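Local atomic coordinates of endo-polygalacturonase (Pectobacterium carotovorum subsp. carotovorum, PDB entry 1BHE), a protein that hydrolyses the alpha-1,4-galacturonosyl linkages of polygalacturonic acid, helping the bacterium to macerate and soft-rot plant tissue. Residues A41-A46 with L66-V71; P116-G121 with N166-N171; G256-G261 with K285-V290; G278-S283 with T312-K317. One frame throughout, in Å; residues are numbered along the deposited sequence.

Contact 1 of 4, residues A41-A46 with L66-V71; sequences AVRLSA and LIDKGV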
loop_
_atom_site.group_PDB
_atom_site.type_symbol
_atom_site.label_atom_id
_atom_site.label_comp_id
_atom_site.label_asym_id
_atom_site.label_seq_id
_atom_site.Cartn_x
_atom_site.Cartn_y
_atom_site.Cartn_z
ATOM N N ALA A 41 0.673 -18.250 -16.307
ATOM C CA ALA A 41 0.492 -16.809 -16.437
ATOM C C ALA A 41 0.421 -16.337 -17.885
ATOM O O ALA A 41 1.009 -16.967 -18.759
ATOM C CB ALA A 41 1.690 -16.106 -15.790
ATOM N N VAL A 42 -0.277 -15.230 -18.095
ATOM C CA VAL A 42 -0.324 -14.607 -19.419
ATOM C C VAL A 42 0.981 -13.805 -19.468
ATOM O O VAL A 42 1.219 -13.025 -18.540
ATOM C CB VAL A 42 -1.539 -13.703 -19.628
ATOM C CG1 VAL A 42 -1.414 -12.777 -20.830
ATOM C CG2 VAL A 42 -2.777 -14.591 -19.764
ATOM N N ARG A 43 1.810 -14.052 -20.470
ATOM C CA ARG A 43 3.104 -13.377 -20.568
ATOM C C ARG A 43 3.051 -12.190 -21.525
ATOM O O ARG A 43 2.579 -12.296 -22.654
ATOM C CB ARG A 43 4.174 -14.384 -21.019
ATOM C CG ARG A 43 5.570 -13.790 -21.126
ATOM C CD ARG A 43 6.644 -14.816 -21.464
ATOM N NE ARG A 43 7.940 -14.170 -21.674
ATOM C CZ ARG A 43 9.017 -14.705 -22.234
ATOM N NH1 ARG A 43 9.020 -15.966 -22.646
ATOM N NH2 ARG A 43 10.125 -13.979 -22.365
ATOM N N LEU A 44 3.509 -11.041 -21.056
ATOM C CA LEU A 44 3.525 -9.801 -21.817
ATOM C C LEU A 44 4.957 -9.507 -22.279
ATOM O O LEU A 44 5.833 -9.144 -21.494
ATOM C CB LEU A 44 2.977 -8.669 -20.954
ATOM C CG LEU A 44 1.502 -8.287 -21.013
ATOM C CD1 LEU A 44 0.546 -9.404 -21.370
ATOM C CD2 LEU A 44 1.073 -7.650 -19.687
ATOM N N SER A 45 5.180 -9.721 -23.567
ATOM C CA SER A 45 6.480 -9.525 -24.191
ATOM C C SER A 45 6.452 -8.397 -25.220
ATOM O O SER A 45 5.402 -7.884 -25.600
ATOM C CB SER A 45 6.917 -10.823 -24.881
ATOM O OG SER A 45 7.085 -11.870 -23.943
ATOM N N ALA A 46 7.643 -7.995 -25.658
ATOM C CA ALA A 46 7.769 -6.921 -26.634
ATOM C C ALA A 46 7.414 -7.389 -28.044
ATOM O O ALA A 46 7.619 -8.542 -28.408
ATOM C CB ALA A 46 9.207 -6.409 -26.642
ATOM N N LEU A 66 2.417 -12.031 -16.092
ATOM C CA LEU A 66 3.875 -12.003 -16.146
ATOM C C LEU A 66 4.312 -10.926 -17.137
ATOM O O LEU A 66 3.863 -10.944 -18.283
ATOM C CB LEU A 66 4.401 -13.371 -16.586
ATOM C CG LEU A 66 5.880 -13.446 -16.983
ATOM C CD1 LEU A 66 6.763 -12.983 -15.834
ATOM C CD2 LEU A 66 6.243 -14.866 -17.408
ATOM N N ILE A 67 5.084 -9.950 -16.677
ATOM C CA ILE A 67 5.504 -8.828 -17.525
ATOM C C ILE A 67 7.016 -8.884 -17.721
ATOM O O ILE A 67 7.765 -8.864 -16.748
ATOM C CB ILE A 67 5.127 -7.471 -16.906
ATOM C CG1 ILE A 67 3.685 -7.482 -16.387
ATOM C CG2 ILE A 67 5.310 -6.334 -17.907
ATOM C CD1 ILE A 67 3.304 -6.274 -15.559
ATOM N N ASP A 68 7.479 -9.022 -18.954
ATOM C CA ASP A 68 8.904 -9.161 -19.229
ATOM C C ASP A 68 9.742 -7.936 -18.867
ATOM O O ASP A 68 9.270 -6.801 -18.868
ATOM C CB ASP A 68 9.116 -9.422 -20.724
ATOM C CG ASP A 68 8.790 -10.808 -21.208
ATOM O OD1 ASP A 68 8.306 -11.662 -20.437
ATOM O OD2 ASP A 68 9.014 -11.061 -22.420
ATOM N N LYS A 69 11.036 -8.173 -18.646
ATOM C CA LYS A 69 11.991 -7.095 -18.444
ATOM C C LYS A 69 11.860 -6.109 -19.608
ATOM O O LYS A 69 11.707 -6.534 -20.752
ATOM C CB LYS A 69 13.445 -7.573 -18.417
ATOM C CG LYS A 69 13.728 -8.918 -17.796
ATOM C CD LYS A 69 15.029 -8.913 -17.001
ATOM C CE LYS A 69 15.237 -10.204 -16.230
ATOM N NZ LYS A 69 15.939 -9.958 -14.932
ATOM N N GLY A 70 11.875 -4.818 -19.332
ATOM C CA GLY A 70 11.763 -3.802 -20.364
ATOM C C GLY A 70 10.372 -3.580 -20.925
ATOM O O GLY A 70 10.215 -2.753 -21.833
ATOM N N VAL A 71 9.366 -4.333 -20.493
ATOM C CA VAL A 71 8.008 -4.185 -20.999
ATOM C C VAL A 71 7.202 -3.426 -19.940
ATOM O O VAL A 71 7.475 -3.571 -18.746
ATOM C CB VAL A 71 7.356 -5.542 -21.311
ATOM C CG1 VAL A 71 5.869 -5.445 -21.617
ATOM C CG2 VAL A 71 8.060 -6.199 -22.500
HETATM O O HOH W 1 9.980 -9.153 -24.153
#

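Contact 2 of 4, residues P116-G121 with N166-N171; sequences PGTIDG and NVSLIN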
loop_
_atom_site.group_PDB
_atom_site.type_symbol
_atom_site.label_atom_id
_atom_site.label_comp_id
_atom_site.label_asym_id
_atom_site.label_seq_id
_atom_site.Cartn_x
_atom_site.Cartn_y
_atom_site.Cartn_z
ATOM N N PRO A 116 10.130 -9.079 -14.237
ATOM C CA PRO A 116 10.454 -7.754 -13.785
ATOM C C PRO A 116 10.125 -6.565 -14.660
ATOM O O PRO A 116 10.767 -5.514 -14.534
ATOM C CB PRO A 116 11.982 -7.831 -13.583
ATOM C CG PRO A 116 12.418 -8.718 -14.698
ATOM C CD PRO A 116 11.317 -9.728 -14.872
ATOM N N GLY A 117 9.062 -6.661 -15.434
ATOM C CA GLY A 117 8.496 -5.536 -16.157
ATOM C C GLY A 117 7.880 -4.539 -15.171
ATOM O O GLY A 117 7.995 -4.649 -13.954
ATOM N N THR A 118 7.235 -3.530 -15.735
ATOM C CA THR A 118 6.621 -2.434 -15.015
ATOM C C THR A 118 5.132 -2.265 -15.276
ATOM O O THR A 118 4.639 -2.493 -16.376
ATOM C CB THR A 118 7.321 -1.129 -15.502
ATOM O OG1 THR A 118 8.721 -1.222 -15.198
ATOM C CG2 THR A 118 6.752 0.116 -14.851
ATOM N N ILE A 119 4.422 -1.823 -14.243
ATOM C CA ILE A 119 3.020 -1.435 -14.338
ATOM C C ILE A 119 3.022 0.082 -14.069
ATOM O O ILE A 119 3.494 0.515 -13.016
ATOM C CB ILE A 119 2.096 -2.153 -13.353
ATOM C CG1 ILE A 119 2.130 -3.661 -13.627
ATOM C CG2 ILE A 119 0.672 -1.608 -13.471
ATOM C CD1 ILE A 119 1.383 -4.520 -12.628
ATOM N N ASP A 120 2.607 0.860 -15.054
ATOM C CA ASP A 120 2.618 2.315 -14.971
ATOM C C ASP A 120 1.203 2.885 -14.979
ATOM O O ASP A 120 0.461 2.706 -15.947
ATOM C CB ASP A 120 3.409 2.865 -16.162
ATOM C CG ASP A 120 3.447 4.367 -16.300
ATOM O OD1 ASP A 120 3.031 5.112 -15.395
ATOM O OD2 ASP A 120 3.924 4.822 -17.370
ATOM N N GLY A 121 0.856 3.600 -13.909
ATOM C CA GLY A 121 -0.476 4.169 -13.783
ATOM C C GLY A 121 -0.686 5.495 -14.489
ATOM O O GLY A 121 -1.821 5.979 -14.580
ATOM N N ASN A 166 8.907 -9.544 -7.809
ATOM C CA ASN A 166 9.915 -9.095 -8.774
ATOM C C ASN A 166 9.311 -8.183 -9.820
ATOM O O ASN A 166 9.428 -8.469 -11.004
ATOM C CB ASN A 166 10.489 -10.377 -9.392
ATOM C CG ASN A 166 11.698 -10.200 -10.284
ATOM O OD1 ASN A 166 12.471 -9.261 -10.113
ATOM N ND2 ASN A 166 11.848 -11.099 -11.257
ATOM N N VAL A 167 8.666 -7.092 -9.428
ATOM C CA VAL A 167 7.997 -6.202 -10.375
ATOM C C VAL A 167 8.035 -4.751 -9.943
ATOM O O VAL A 167 8.152 -4.454 -8.750
ATOM C CB VAL A 167 6.541 -6.727 -10.499
ATOM C CG1 VAL A 167 5.817 -6.624 -9.156
ATOM C CG2 VAL A 167 5.759 -6.011 -11.582
ATOM N N SER A 168 7.944 -3.815 -10.888
ATOM C CA SER A 168 7.954 -2.395 -10.563
ATOM C C SER A 168 6.564 -1.791 -10.802
ATOM O O SER A 168 5.915 -2.068 -11.802
ATOM C CB SER A 168 8.976 -1.585 -11.365
ATOM O OG SER A 168 10.303 -2.031 -11.109
ATOM N N LEU A 169 6.113 -0.988 -9.854
ATOM C CA LEU A 169 4.826 -0.300 -9.919
ATOM C C LEU A 169 5.099 1.195 -9.807
ATOM O O LEU A 169 5.666 1.629 -8.803
ATOM C CB LEU A 169 3.897 -0.720 -8.777
ATOM C CG LEU A 169 3.763 -2.217 -8.496
ATOM C CD1 LEU A 169 2.838 -2.462 -7.314
ATOM C CD2 LEU A 169 3.271 -2.967 -9.727
ATOM N N ILE A 170 4.805 1.959 -10.855
ATOM C CA ILE A 170 5.095 3.373 -10.887
ATOM C C ILE A 170 3.897 4.260 -11.208
ATOM O O ILE A 170 2.945 3.895 -11.887
ATOM C CB ILE A 170 6.208 3.736 -11.902
ATOM C CG1 ILE A 170 5.742 3.513 -13.343
ATOM C CG2 ILE A 170 7.495 2.966 -11.626
ATOM C CD1 ILE A 170 6.773 3.936 -14.378
ATOM N N ASN A 171 3.997 5.493 -10.721
ATOM C CA ASN A 171 3.036 6.552 -10.981
ATOM C C ASN A 171 1.581 6.140 -10.812
ATOM O O ASN A 171 0.743 6.373 -11.688
ATOM C CB ASN A 171 3.281 7.090 -12.404
ATOM C CG ASN A 171 4.729 7.506 -12.617
ATOM O OD1 ASN A 171 5.335 8.091 -11.720
ATOM N ND2 ASN A 171 5.273 7.196 -13.790
HETATM O O HOH W 2 11.168 -4.455 -12.024
HETATM O O HOH W 3 3.426 7.777 -15.968
#

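Contact 3 of 4, residues G256-G261 with K285-V290; sequences GSETMG and KSAAGV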
loop_
_atom_site.group_PDB
_atom_site.type_symbol
_atom_site.label_atom_id
_atom_site.label_comp_id
_atom_site.label_asym_id
_atom_site.label_seq_id
_atom_site.Cartn_x
_atom_site.Cartn_y
_atom_site.Cartn_z
ATOM N N GLY A 256 -3.065 2.278 10.708
ATOM C CA GLY A 256 -4.149 3.248 10.880
ATOM C C GLY A 256 -4.396 3.992 9.569
ATOM O O GLY A 256 -3.773 3.671 8.561
ATOM N N SER A 257 -5.323 4.934 9.587
ATOM C CA SER A 257 -6.048 5.362 10.772
ATOM C C SER A 257 -7.144 4.436 11.248
ATOM O O SER A 257 -7.592 4.485 12.403
ATOM C CB SER A 257 -6.647 6.759 10.486
ATOM O OG SER A 257 -5.568 7.694 10.419
ATOM N N GLU A 258 -7.591 3.541 10.371
ATOM C CA GLU A 258 -8.609 2.560 10.772
ATOM C C GLU A 258 -7.879 1.503 11.588
ATOM O O GLU A 258 -7.062 0.751 11.055
ATOM C CB GLU A 258 -9.341 2.033 9.544
ATOM C CG GLU A 258 -10.029 3.149 8.763
ATOM C CD GLU A 258 -9.138 3.801 7.727
ATOM O OE1 GLU A 258 -7.927 3.523 7.643
ATOM O OE2 GLU A 258 -9.639 4.626 6.938
ATOM N N THR A 259 -8.121 1.492 12.907
ATOM C CA THR A 259 -7.436 0.548 13.777
ATOM C C THR A 259 -8.411 -0.350 14.520
ATOM O O THR A 259 -8.198 -0.644 15.699
ATOM C CB THR A 259 -6.515 1.250 14.800
ATOM O OG1 THR A 259 -7.259 2.197 15.580
ATOM C CG2 THR A 259 -5.352 1.956 14.113
ATOM N N MET A 260 -9.427 -0.873 13.845
ATOM C CA MET A 260 -10.405 -1.747 14.489
ATOM C C MET A 260 -9.950 -3.197 14.567
ATOM O O MET A 260 -10.579 -4.081 13.991
ATOM C CB MET A 260 -11.745 -1.647 13.748
ATOM C CG MET A 260 -12.315 -0.233 13.739
ATOM S SD MET A 260 -12.482 0.406 15.422
ATOM C CE MET A 260 -13.652 -0.761 16.109
ATOM N N GLY A 261 -8.870 -3.472 15.286
ATOM C CA GLY A 261 -8.365 -4.823 15.459
ATOM C C GLY A 261 -7.176 -5.155 14.575
ATOM O O GLY A 261 -7.319 -5.872 13.583
ATOM N N LYS A 285 -10.988 9.664 16.736
ATOM C CA LYS A 285 -12.180 9.208 17.438
ATOM C C LYS A 285 -13.161 8.439 16.567
ATOM O O LYS A 285 -14.029 7.756 17.125
ATOM C CB LYS A 285 -12.908 10.396 18.084
ATOM C CG LYS A 285 -12.352 10.813 19.433
ATOM C CD LYS A 285 -13.291 11.803 20.119
ATOM C CE LYS A 285 -12.636 13.159 20.288
ATOM N NZ LYS A 285 -13.003 13.790 21.593
ATOM N N SER A 286 -13.073 8.521 15.245
ATOM C CA SER A 286 -13.991 7.826 14.364
ATOM C C SER A 286 -13.580 6.406 14.006
ATOM O O SER A 286 -14.443 5.650 13.538
ATOM C CB SER A 286 -14.166 8.631 13.062
ATOM O OG SER A 286 -13.062 8.394 12.198
ATOM N N ALA A 287 -12.320 6.023 14.201
ATOM C CA ALA A 287 -11.898 4.689 13.761
ATOM C C ALA A 287 -10.916 3.984 14.675
ATOM O O ALA A 287 -10.311 2.979 14.268
ATOM C CB ALA A 287 -11.282 4.842 12.366
ATOM N N ALA A 288 -10.739 4.458 15.900
ATOM C CA ALA A 288 -9.805 3.841 16.831
ATOM C C ALA A 288 -10.335 2.537 17.417
ATOM O O ALA A 288 -11.512 2.432 17.770
ATOM C CB ALA A 288 -9.492 4.817 17.962
ATOM N N GLY A 289 -9.459 1.543 17.544
ATOM C CA GLY A 289 -9.845 0.279 18.174
ATOM C C GLY A 289 -8.624 -0.376 18.812
ATOM O O GLY A 289 -7.662 0.301 19.168
ATOM N N VAL A 290 -8.622 -1.708 18.824
ATOM C CA VAL A 290 -7.524 -2.469 19.380
ATOM C C VAL A 290 -6.353 -2.624 18.418
ATOM O O VAL A 290 -6.490 -3.055 17.276
ATOM C CB VAL A 290 -7.976 -3.889 19.803
ATOM C CG1 VAL A 290 -6.809 -4.729 20.303
ATOM C CG2 VAL A 290 -9.059 -3.813 20.867
#

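Contact 4 of 4, residues G278-S283 with T312-K317; sequences GLRIKS and TVYEKK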
loop_
_atom_site.group_PDB
_atom_site.type_symbol
_atom_site.label_atom_id
_atom_site.label_comp_id
_atom_site.label_asym_id
_atom_site.label_seq_id
_atom_site.Cartn_x
_atom_site.Cartn_y
_atom_site.Cartn_z
ATOM N N GLY A 278 8.537 7.858 10.294
ATOM C CA GLY A 278 9.215 6.564 10.313
ATOM C C GLY A 278 8.223 5.445 10.615
ATOM O O GLY A 278 7.549 4.916 9.724
ATOM N N LEU A 279 8.154 5.097 11.893
ATOM C CA LEU A 279 7.255 4.068 12.399
ATOM C C LEU A 279 6.030 4.742 13.009
ATOM O O LEU A 279 6.140 5.510 13.969
ATOM C CB LEU A 279 7.976 3.202 13.429
ATOM C CG LEU A 279 9.349 2.654 13.030
ATOM C CD1 LEU A 279 10.053 2.044 14.241
ATOM C CD2 LEU A 279 9.219 1.624 11.922
ATOM N N ARG A 280 4.852 4.464 12.450
ATOM C CA ARG A 280 3.660 5.153 12.909
ATOM C C ARG A 280 2.429 4.323 13.207
ATOM O O ARG A 280 2.051 3.393 12.508
ATOM C CB ARG A 280 3.316 6.182 11.812
ATOM C CG ARG A 280 2.136 7.080 12.137
ATOM C CD ARG A 280 2.205 8.322 11.246
ATOM N NE ARG A 280 1.775 7.998 9.881
ATOM C CZ ARG A 280 1.255 8.910 9.067
ATOM N NH1 ARG A 280 1.127 10.164 9.498
ATOM N NH2 ARG A 280 0.873 8.581 7.841
ATOM N N ILE A 281 1.765 4.691 14.299
ATOM C CA ILE A 281 0.489 4.138 14.713
ATOM C C ILE A 281 -0.419 5.364 14.898
ATOM O O ILE A 281 -0.152 6.205 15.761
ATOM C CB ILE A 281 0.477 3.266 15.967
ATOM C CG1 ILE A 281 1.511 2.147 15.893
ATOM C CG2 ILE A 281 -0.931 2.692 16.151
ATOM C CD1 ILE A 281 1.623 1.253 17.104
ATOM N N LYS A 282 -1.429 5.489 14.049
ATOM C CA LYS A 282 -2.291 6.659 14.093
ATOM C C LYS A 282 -3.770 6.337 14.006
ATOM O O LYS A 282 -4.176 5.361 13.378
ATOM C CB LYS A 282 -1.913 7.593 12.926
ATOM C CG LYS A 282 -2.090 6.941 11.562
ATOM C CD LYS A 282 -1.857 7.940 10.438
ATOM C CE LYS A 282 -2.761 7.656 9.247
ATOM N NZ LYS A 282 -2.000 7.008 8.138
ATOM N N SER A 283 -4.581 7.205 14.610
ATOM C CA SER A 283 -6.024 7.051 14.571
ATOM C C SER A 283 -6.724 8.330 15.012
ATOM O O SER A 283 -6.103 9.376 15.221
ATOM C CB SER A 283 -6.462 5.862 15.434
ATOM O OG SER A 283 -7.672 5.320 14.935
ATOM N N THR A 312 -3.069 9.093 18.747
ATOM C CA THR A 312 -4.459 8.680 18.851
ATOM C C THR A 312 -5.428 9.770 18.421
ATOM O O THR A 312 -6.631 9.514 18.294
ATOM C CB THR A 312 -4.828 8.253 20.287
ATOM O OG1 THR A 312 -4.741 9.420 21.119
ATOM C CG2 THR A 312 -3.892 7.178 20.800
ATOM N N VAL A 313 -4.952 10.984 18.177
ATOM C CA VAL A 313 -5.803 12.066 17.697
ATOM C C VAL A 313 -5.146 12.731 16.488
ATOM O O VAL A 313 -4.999 13.948 16.406
ATOM C CB VAL A 313 -6.103 13.126 18.768
ATOM C CG1 VAL A 313 -7.158 12.654 19.759
ATOM C CG2 VAL A 313 -4.837 13.527 19.513
ATOM N N TYR A 314 -4.738 11.905 15.525
ATOM C CA TYR A 314 -4.080 12.383 14.314
ATOM C C TYR A 314 -4.879 13.502 13.660
ATOM O O TYR A 314 -4.345 14.576 13.389
ATOM C CB TYR A 314 -3.839 11.227 13.346
ATOM C CG TYR A 314 -3.146 11.585 12.051
ATOM C CD1 TYR A 314 -1.839 12.047 12.033
ATOM C CD2 TYR A 314 -3.808 11.443 10.836
ATOM C CE1 TYR A 314 -1.211 12.375 10.844
ATOM C CE2 TYR A 314 -3.188 11.766 9.644
ATOM C CZ TYR A 314 -1.890 12.230 9.653
ATOM O OH TYR A 314 -1.270 12.549 8.463
ATOM N N GLU A 315 -6.144 13.252 13.367
ATOM C CA GLU A 315 -7.059 14.258 12.868
ATOM C C GLU A 315 -8.205 14.431 13.874
ATOM O O GLU A 315 -8.456 13.527 14.671
ATOM C CB GLU A 315 -7.674 13.880 11.531
ATOM C CG GLU A 315 -6.723 13.626 10.378
ATOM C CD GLU A 315 -7.477 12.967 9.231
ATOM O OE1 GLU A 315 -8.354 13.644 8.653
ATOM O OE2 GLU A 315 -7.200 11.787 8.941
ATOM N N LYS A 316 -8.885 15.569 13.805
ATOM C CA LYS A 316 -10.018 15.799 14.699
ATOM C C LYS A 316 -11.303 15.421 13.967
ATOM O O LYS A 316 -11.724 16.081 13.022
ATOM C CB LYS A 316 -10.068 17.224 15.224
ATOM C CG LYS A 316 -9.924 18.333 14.202
ATOM C CD LYS A 316 -10.780 19.544 14.551
ATOM C CE LYS A 316 -10.023 20.543 15.410
ATOM N NZ LYS A 316 -9.404 21.632 14.602
ATOM N N LYS A 317 -11.849 14.270 14.327
ATOM C CA LYS A 317 -13.079 13.760 13.729
ATOM C C LYS A 317 -14.038 13.387 14.857
ATOM O O LYS A 317 -13.555 13.111 15.959
ATOM C CB LYS A 317 -12.796 12.550 12.845
ATOM C CG LYS A 317 -12.308 12.861 11.443
ATOM C CD LYS A 317 -11.422 11.746 10.909
ATOM C CE LYS A 317 -11.792 11.367 9.485
ATOM N NZ LYS A 317 -11.225 10.041 9.107
#

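Contact 1 of 4, residues A41-A46 with L66-V71
Leu66 pairs with strand 41-45 from the neighbouring coil of the right-handed parallel beta-helix. Its N donates to Val42 O (2.9 Å), and its O accepts from Leu44 N (2.8 Å) while also drawing a CA-H...O contact from Arg43. On the face it shares with Arg43, the leucine side chain runs beside the arginine and points the same way, CD2 lying 3.9 Å from Arg43 CG against the aliphatic part of the chain. Ile67 turns to the other, buried face with Leu44, where its CG1 meets Leu44 CD2 at 4.2 Å; Phe52 of strand 51-58 also packs on Leu44. Asp68 leaves the strand, yet its N still donates to Leu44 O. Its carboxylate stands beside its own backbone N (chi1 -76°) and is met by Arg43, which crosses it with a chain extended from CG to NE. The grip is side-on: NE gives OD1 a nearly straight bond (2.8 Å, 167°) on the syn lone pair, whereas NH2 reaches OD2 at 3.1 Å from above the carboxylate plane, less directly. Ser45 OG donates to the same OD2 at 2.6 Å from the opposite face, and a water links OD2 to Ala46 N. A type II turn from Asp68 then returns the chain to Val71, whose CG2 packs 3.7 Å from Ala46 N. With an arginine, a serine hydroxyl and a water all turned toward one carboxylate, its rotation is fixed, and the positive charge beside it would favour the ionised form of Asp68.

Contact 2 of 4, residues P116-G121 with N166-N171
Ile119 and Leu169 lie side by side and point the same way, two rungs of the stacked aliphatic interior of a right-handed parallel beta-helix. CD1 of Ile119 touches CD2 of Leu169 at 3.8 Å, and the stack continues to Ile192 beyond Leu169, with Phe102 also against Ile119. The backbone of Ile119 is bonded at both ends to the next coil: its N donates to Ser168 O (2.9 Å), and its O accepts from Ile170 N (2.9 Å). Ile170 belongs to the other face, with Thr118 and Asp120. Its CG1 is placed between the backbone N and the carbonyl carbon (chi1 68°), where it lies 3.7 Å from Asp120 CB; its CD1 reaches on to Thr118 CG2 at 3.8 Å. This methylene and methyl pack against the Asp120 side chain, whose carboxylate has several partners: OD2 forms a salt bridge with Arg74, while OD1 accepts from Gln122 N and, only weakly, from Asn171 ND2. Pro116 packs against Asn166, at the corner of the chain. Preceded by a cis peptide and lacking an N-H, it meets Asn166 through carbon instead, CA coming within 3.0 Å of Asn166 O in a CA-H...O contact. The pyrrolidine ring and the Asn166 side chain run alongside each other. Asn166 sits in the left-handed helical region (phi 48°, psi 56°), which turns the chain out of strand 162-165 and into strand 167-170. One water spans the two coils here, 2.8 Å from Pro116 O and 2.7 Å from Ser168 OG.

Contact 3 of 4, residues G256-G261 with K285-V290
Just past the corner of the beta-helix at Ser257, residues 258-261 are joined to residues 287-290, the end of the loop that leads into strand 290-302 of the next coil. Thr259 carries the join. Its N donates to Ala287 O (3.0 Å, 164°), and its hydroxyl oxygen accepts from Gly289 N (3.0 Å, 147°). OG1 is set between the backbone N and the carbonyl carbon (chi1 56°), which turns it to the loop, and it also hydrogen-bonds with Ser283 OG. Before it, Ala287 CB packs 3.9 Å from Glu258 CA, while the glutamate carboxylate turns elsewhere, to a salt bridge with Lys229. Met260 starts away from the loop, but its chain bends at both chi2 and chi3 and folds back, bringing SD to 3.2 Å from Ala288 O and 3.6 Å from Ala287 O. Gly289 has no side chain, and its backbone passes close to Thr259 O and Met260 SD, where a CB would clash. Met260 is also the centre of an inverse gamma turn, closed by a weak bond from Gly261 N to Thr259 O (2.9 Å); the same N-H shares itself with Val290 O (3.1 Å), again weakly. Strands 258-273 and 290-302 pair in parallel further along. Ser257, which follows a cis peptide, has its side chain about 10 Å from that of His251, an inferred active-site residue. The contact thus joins successive coils of the right-handed parallel beta-helix, the fold of family 28 glycosyl hydrolases, on the side near the probable catalytic site.

Contact 4 of 4, residues G278-S283 with T312-K317
The Tyr314 ring carries Lys282 CD over the centre of one face, 4.0 Å from its centroid and 10° off the normal, a CH-pi contact. The same methylene lies over the centre of one face of the Arg280 guanidinium, so one carbon serves two flat groups whose planes are 82° apart. Arg280 NH1 comes obliquely to the tyrosine, 3.5 Å from CE1. These residues bring strand 277-282 of the right-handed parallel beta-helix against the loop after strand 306-311. Lys282 CG sits between its backbone N and carbonyl carbon (chi1 61°), and the chain runs beside the tyrosine; NZ, 5.6 Å from the centroid, offers at most a weak cation-pi attraction. Both cations have a stronger partner in Asp224, which takes a salt bridge from Arg280 NH2 and another from Lys282 NZ. Arg280 also touches His251, inferred to be an active-site residue, and the group probably lines the substrate cleft beside it. The backbone of Tyr314 is tied to the strand: Ser283 O comes within 3.5 Å of Tyr314 CB and accepts from Tyr314 N at 2.9 Å, nearly in line with the carbonyl.

In the fold
The four contacts come from two regions of one right-handed parallel beta-helix, on opposite sides of the chain's centre. Contacts 1 and 2 come first in sequence, one after the other, with centres 11 Å apart; they touch through Ile67 O and Gly117 N and through packing of Ile67 on Ile119, so they belong to adjoining coils. Contacts 3 and 4 follow, 9 Å apart, with alternating segments; Ser283 OG joins them through Ser257 O. From contact 1 to contacts 3 and 4 the centres are about 40 Å apart. The first pair therefore builds the N-terminal coils, away from the annotated sites, and the second the wall near the probable catalytic residues Asp223 and His251.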